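Local coordinates for protein down syndrome cell adhesion molecule, isoform AK (Drosophila melanogaster, PDB 4WVR) that mediates homophilic cell adhesion, its variable Ig7 immunoglobulin domain pairing with an identical copy as part of isoform-specific Dscam1 homodimerization, at the interface of chains A and B. Sequence-based numbering; all coordinates share one arbitrary frame. Chains: chain A/B, Down syndrome cell adhesion molecule, isoform AK.

The interface of chains A and B. Residues chain A 25-27, 70; chain B 31-32, 65-66.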
loop_
_atom_site.group_PDB
_atom_site.type_symbol
_atom_site.label_atom_id
_atom_site.label_comp_id
_atom_site.label_asym_id
_atom_site.label_seq_id
_atom_site.Cartn_x
_atom_site.Cartn_y
_atom_site.Cartn_z
ATOM N N ASN A 25 0.684 4.736 -11.779
ATOM C CA ASN A 25 0.737 4.993 -10.346
ATOM C C ASN A 25 1.018 3.686 -9.616
ATOM O O ASN A 25 0.155 2.815 -9.541
ATOM C CB ASN A 25 -0.584 5.620 -9.890
ATOM C CG ASN A 25 -0.674 5.808 -8.385
ATOM O OD1 ASN A 25 0.326 5.779 -7.670
ATOM N ND2 ASN A 25 -1.892 6.015 -7.899
ATOM N N ALA A 26 2.235 3.544 -9.100
ATOM C CA ALA A 26 2.648 2.293 -8.479
ATOM C C ALA A 26 3.057 2.511 -7.033
ATOM O O ALA A 26 3.443 3.616 -6.641
ATOM C CB ALA A 26 3.789 1.659 -9.261
ATOM N N GLY A 27 2.967 1.455 -6.236
ATOM C CA GLY A 27 3.314 1.563 -4.833
ATOM C C GLY A 27 3.279 0.249 -4.086
ATOM O O GLY A 27 2.737 -0.744 -4.578
ATOM N N ASN A 70 5.048 5.269 -2.587
ATOM C CA ASN A 70 4.228 5.543 -3.763
ATOM C C ASN A 70 5.020 6.262 -4.842
ATOM O O ASN A 70 5.767 7.199 -4.562
ATOM C CB ASN A 70 2.993 6.377 -3.387
ATOM C CG ASN A 70 2.070 6.621 -4.572
ATOM O OD1 ASN A 70 1.952 7.744 -5.068
ATOM N ND2 ASN A 70 1.419 5.563 -5.042
ATOM N N MET B 31 -4.986 2.648 -5.892
ATOM C CA MET B 31 -4.189 3.534 -6.721
ATOM C C MET B 31 -4.875 3.780 -8.054
ATOM O O MET B 31 -4.959 2.889 -8.909
ATOM C CB MET B 31 -2.785 2.954 -6.922
ATOM C CG MET B 31 -1.929 2.987 -5.655
ATOM S SD MET B 31 -0.292 2.232 -5.814
ATOM C CE MET B 31 -0.742 0.500 -5.906
ATOM N N VAL B 32 -5.379 4.998 -8.212
ATOM C CA VAL B 32 -6.028 5.410 -9.444
ATOM C C VAL B 32 -4.967 5.630 -10.512
ATOM O O VAL B 32 -3.958 6.292 -10.268
ATOM C CB VAL B 32 -6.853 6.691 -9.244
ATOM C CG1 VAL B 32 -7.422 7.179 -10.574
ATOM C CG2 VAL B 32 -7.965 6.442 -8.231
ATOM N N LYS B 65 -4.610 10.674 -6.047
ATOM C CA LYS B 65 -4.930 9.447 -6.771
ATOM C C LYS B 65 -4.621 8.161 -6.006
ATOM O O LYS B 65 -4.747 7.062 -6.557
ATOM C CB LYS B 65 -4.193 9.431 -8.113
ATOM C CG LYS B 65 -4.765 10.408 -9.129
ATOM C CD LYS B 65 -4.340 10.033 -10.533
ATOM C CE LYS B 65 -5.142 10.784 -11.574
ATOM N NZ LYS B 65 -4.853 10.273 -12.945
ATOM N N THR B 66 -4.235 8.283 -4.741
ATOM C CA THR B 66 -3.885 7.101 -3.955
ATOM C C THR B 66 -4.469 7.131 -2.541
ATOM O O THR B 66 -4.236 8.069 -1.770
ATOM C CB THR B 66 -2.355 6.927 -3.845
ATOM O OG1 THR B 66 -1.790 6.744 -5.152
ATOM C CG2 THR B 66 -2.019 5.726 -2.976
HETATM O O HOH W 1 -0.308 8.728 -6.364
#
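A:Asn25 reaches across the dimer with its side-chain amide and meets B:Thr66, B:Val32 and B:Met31. The patch is one part of a two-fold interface between Ig7 domains, so its twin recurs with the chains exchanged. Such a pairing fits the homodimerization for which Dscam1 is known. A:Asn25 lies in a loop just ahead of strand 26-31. Its CG stands anti to the backbone N (chi1 175°), which carries the amide out toward chain B. The amide nitrogen ND2 makes two hydrogen bonds there. A:Asn25 ND2 lies 2.8 Å from the hydroxyl OG1 of B:Thr66. A:Asn25 ND2 also lies 3.2 Å from the backbone O of B:Val32. Both bonds are nearly straight, at 162° and 163° at H. Both acceptors lie close to the plane of the A:Asn25 amide, but the nitrogen approaches the B:Val32 carbonyl from above its plane, away from the lone-pair directions.

The far end of the amide is held from its own chain. A:Asn70 ND2, on strand 66-71, donates to A:Asn25 OD1 at 2.9 Å, in the carbonyl plane. Together these bonds fix which way the amide is flipped. With an alanine here in place of A:Asn25, B:Thr66 OG1 and the B:Val32 carbonyl would probably lose their donor, and the A:Asn70 amide would probably be held less firmly, having lost the acceptor of its ND2.

B:Met31 supplies the apolar side of the patch. B:Met31 CB lies 3.8 Å from A:Asn25 CG, against the amide. The chain then runs on extended and bends only at its third torsion. This brings the thioether B:Met31 SD against the backbone of A:Ala26 and A:Gly27, in contact with A:Gly27 N at 3.4 Å, while the methyl CE turns along A:Gly27.

A water ties the two strands 66-71 together across the interface. Water 1 lies 2.8 Å from the amide oxygen OD1 of A:Asn70 and 2.8 Å from the hydroxyl OG1 of B:Thr66.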